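Protein Dok-7 (Mus musculus, PDB 3ML4) activates the receptor kinase MuSK at the neuromuscular synapse, acting as a dimeric membrane-binding adaptor whose PH and PTB domains make up this chain. Local coordinates at residues R162-V167 and C202-I207. Residues are numbered along the deposited sequence; the frame is centred on the assembly and turned at random.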
ATOM      1  N   ARG B 162       4.380 -22.663   4.899  1.00 31.83           N
ATOM      2  CA  ARG B 162       4.301 -23.863   4.053  1.00 32.18           C
ATOM      3  C   ARG B 162       2.867 -24.344   3.945  1.00 31.78           C
ATOM      4  O   ARG B 162       2.354 -24.572   2.853  1.00 31.68           O
ATOM      5  CB  ARG B 162       5.132 -25.018   4.619  1.00 32.50           C
ATOM      6  CG  ARG B 162       6.588 -24.718   4.888  1.00 34.60           C
ATOM      7  CD  ARG B 162       7.431 -25.986   4.786  1.00 37.34           C
ATOM      8  NE  ARG B 162       8.755 -25.819   5.391  1.00 39.06           N
ATOM      9  CZ  ARG B 162       9.809 -26.582   5.118  1.00 40.01           C
ATOM     10  NH1 ARG B 162       9.716 -27.571   4.235  1.00 40.79           N
ATOM     11  NH2 ARG B 162      10.965 -26.349   5.722  1.00 40.32           N
ATOM     12  N   ARG B 163       2.238 -24.494   5.106  1.00 31.35           N
ATOM     13  CA  ARG B 163       0.957 -25.163   5.234  1.00 31.00           C
ATOM     14  C   ARG B 163       0.139 -24.481   6.314  1.00 30.26           C
ATOM     15  O   ARG B 163       0.682 -23.783   7.175  1.00 30.11           O
ATOM     16  CB  ARG B 163       1.182 -26.633   5.615  1.00 31.39           C
ATOM     17  CG  ARG B 163       1.344 -27.584   4.436  1.00 33.19           C
ATOM     18  CD  ARG B 163       2.624 -28.422   4.525  1.00 36.26           C
ATOM     19  NE  ARG B 163       2.816 -29.050   5.833  1.00 38.68           N
ATOM     20  CZ  ARG B 163       2.734 -30.359   6.068  1.00 40.10           C
ATOM     21  NH1 ARG B 163       2.467 -31.205   5.078  1.00 40.86           N
ATOM     22  NH2 ARG B 163       2.928 -30.826   7.300  1.00 39.66           N
ATOM     23  N   TYR B 164      -1.170 -24.686   6.252  1.00 29.33           N
ATOM     24  CA  TYR B 164      -2.092 -24.224   7.279  1.00 28.77           C
ATOM     25  C   TYR B 164      -3.432 -24.904   7.051  1.00 28.47           C
ATOM     26  O   TYR B 164      -3.704 -25.383   5.952  1.00 28.13           O
ATOM     27  CB  TYR B 164      -2.252 -22.695   7.248  1.00 28.46           C
ATOM     28  CG  TYR B 164      -2.763 -22.165   5.926  1.00 28.03           C
ATOM     29  CD1 TYR B 164      -4.115 -22.231   5.603  1.00 26.49           C
ATOM     30  CD2 TYR B 164      -1.888 -21.601   4.998  1.00 28.01           C
ATOM     31  CE1 TYR B 164      -4.581 -21.767   4.394  1.00 27.12           C
ATOM     32  CE2 TYR B 164      -2.350 -21.119   3.779  1.00 27.77           C
ATOM     33  CZ  TYR B 164      -3.694 -21.208   3.483  1.00 27.55           C
ATOM     34  OH  TYR B 164      -4.159 -20.735   2.281  1.00 27.81           O
ATOM     35  N   GLY B 165      -4.269 -24.941   8.083  1.00 28.41           N
ATOM     36  CA  GLY B 165      -5.610 -25.483   7.931  1.00 28.69           C
ATOM     37  C   GLY B 165      -6.443 -25.497   9.195  1.00 28.91           C
ATOM     38  O   GLY B 165      -5.909 -25.528  10.304  1.00 28.88           O
ATOM     39  N   ALA B 166      -7.760 -25.465   9.006  1.00 29.15           N
ATOM     40  CA  ALA B 166      -8.721 -25.609  10.090  1.00 29.45           C
ATOM     41  C   ALA B 166      -8.727 -27.037  10.605  1.00 29.42           C
ATOM     42  O   ALA B 166      -8.558 -27.983   9.834  1.00 29.52           O
ATOM     43  CB  ALA B 166     -10.118 -25.222   9.614  1.00 29.41           C
ATOM     44  N   VAL B 167      -8.929 -27.178  11.912  1.00 29.51           N
ATOM     45  CA  VAL B 167      -9.098 -28.478  12.564  1.00 29.59           C
ATOM     46  C   VAL B 167     -10.214 -28.352  13.606  1.00 29.73           C
ATOM     47  O   VAL B 167     -10.588 -27.230  13.962  1.00 29.79           O
ATOM     48  CB  VAL B 167      -7.779 -28.974  13.237  1.00 29.62           C
ATOM     49  CG1 VAL B 167      -6.760 -29.440  12.192  1.00 29.35           C
ATOM     50  CG2 VAL B 167      -7.176 -27.899  14.138  1.00 29.19           C
ATOM     51  N   CYS B 202      -7.803 -17.056   0.614  1.00 25.15           N
ATOM     52  CA  CYS B 202      -8.107 -15.919  -0.224  1.00 24.96           C
ATOM     53  C   CYS B 202      -6.888 -15.025  -0.413  1.00 25.27           C
ATOM     54  O   CYS B 202      -6.515 -14.733  -1.551  1.00 25.55           O
ATOM     55  CB  CYS B 202      -9.281 -15.135   0.354  1.00 25.04           C
ATOM     56  SG  CYS B 202     -10.878 -15.948   0.127  1.00 23.53           S
ATOM     57  N   ILE B 203      -6.261 -14.610   0.688  1.00 25.36           N
ATOM     58  CA  ILE B 203      -5.146 -13.649   0.626  1.00 25.42           C
ATOM     59  C   ILE B 203      -3.960 -14.167  -0.206  1.00 25.52           C
ATOM     60  O   ILE B 203      -3.463 -13.461  -1.092  1.00 25.69           O
ATOM     61  CB  ILE B 203      -4.696 -13.144   2.044  1.00 25.20           C
ATOM     62  CG1 ILE B 203      -5.520 -11.935   2.498  1.00 25.46           C
ATOM     63  CG2 ILE B 203      -3.251 -12.666   2.024  1.00 24.87           C
ATOM     64  CD1 ILE B 203      -6.989 -12.185   2.772  1.00 25.93           C
ATOM     65  N   VAL B 204      -3.532 -15.402   0.061  1.00 25.47           N
ATOM     66  CA  VAL B 204      -2.371 -15.981  -0.633  1.00 25.39           C
ATOM     67  C   VAL B 204      -2.613 -16.163  -2.134  1.00 25.37           C
ATOM     68  O   VAL B 204      -1.672 -16.347  -2.905  1.00 25.44           O
ATOM     69  CB  VAL B 204      -1.872 -17.306   0.019  1.00 25.28           C
ATOM     70  CG1 VAL B 204      -1.539 -17.082   1.493  1.00 25.37           C
ATOM     71  CG2 VAL B 204      -2.885 -18.441  -0.158  1.00 25.07           C
ATOM     72  N   ARG B 205      -3.878 -16.094  -2.535  1.00 25.48           N
ATOM     73  CA  ARG B 205      -4.251 -16.145  -3.948  1.00 25.76           C
ATOM     74  C   ARG B 205      -4.651 -14.770  -4.483  1.00 25.60           C
ATOM     75  O   ARG B 205      -5.107 -14.650  -5.621  1.00 25.58           O
ATOM     76  CB  ARG B 205      -5.372 -17.166  -4.169  1.00 25.90           C
ATOM     77  CG  ARG B 205      -4.932 -18.589  -3.918  1.00 26.41           C
ATOM     78  CD  ARG B 205      -6.093 -19.566  -3.886  1.00 27.40           C
ATOM     79  NE  ARG B 205      -5.569 -20.925  -3.838  1.00 28.80           N
ATOM     80  CZ  ARG B 205      -5.237 -21.570  -2.721  1.00 28.37           C
ATOM     81  NH1 ARG B 205      -5.404 -20.994  -1.535  1.00 28.60           N
ATOM     82  NH2 ARG B 205      -4.746 -22.798  -2.796  1.00 27.25           N
ATOM     83  N   GLY B 206      -4.486 -13.741  -3.655  1.00 25.60           N
ATOM     84  CA  GLY B 206      -4.710 -12.356  -4.075  1.00 25.62           C
ATOM     85  C   GLY B 206      -6.152 -11.887  -4.030  1.00 25.73           C
ATOM     86  O   GLY B 206      -6.467 -10.765  -4.455  1.00 26.04           O
ATOM     87  N   ILE B 207      -7.032 -12.742  -3.519  1.00 25.46           N
ATOM     88  CA  ILE B 207      -8.432 -12.392  -3.367  1.00 25.38           C
ATOM     89  C   ILE B 207      -8.661 -11.803  -1.981  1.00 25.43           C
ATOM     90  O   ILE B 207      -8.146 -12.307  -0.990  1.00 25.41           O
ATOM     91  CB  ILE B 207      -9.362 -13.618  -3.578  1.00 25.46           C
ATOM     92  CG1 ILE B 207      -8.952 -14.412  -4.831  1.00 25.43           C
ATOM     93  CG2 ILE B 207     -10.826 -13.176  -3.678  1.00 25.39           C
ATOM     94  CD1 ILE B 207      -9.430 -15.859  -4.849  1.00 24.15           C
TER
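Tyr164 of the extended segment 162-167 reaches toward the close of helix 193-203, where segment 202-207 turns back on itself through the two bonds of a Schellman motif, Ile207 N to Cys202 O and Gly206 N to Ile203 O (both 2.8 Å). Gly206, at a positive phi of 83°, is its C-prime residue, and Arg205 N gives Cys202 O a further bond. The two backbones stay well apart, and the tyrosine side chain bridges the distance. A chi1 of 59° tucks CG in between the two backbone branches and aims the ring at the turn, with the hydroxyl leading. Val204 points back from the helix end, its CG2 branch lying 3.6 Å from Tyr164 OH. The straight Arg205 chain brings its guanidinium up so that the tyrosine oxygen lies beside its rim, little off its plane; NH1 remains 4.0 Å from Tyr164 OH, an approach that is not itself a bond. The phenol ring and the guanidinium plane are 80° apart. Asp201, in the last turn of the helix, engages both polar ends: its carboxylate OD1 hydrogen-bonds to Tyr164 OH, its backbone O to Arg205 NH1. Phe200 meets the tyrosine ring edge-to-face, and Phe171 and Phe173 of strand 170-175 also pack on it. Along strand 161-167, Arg163 and Tyr164 pair with an antiparallel strand of the bound MuSK peptide, which also touches Val204 and Arg205. A peptide added to the edge strand and lying against the C-terminal helix is the binding mode characteristic of PTB domains, here the IRS-type domain of Dok-7.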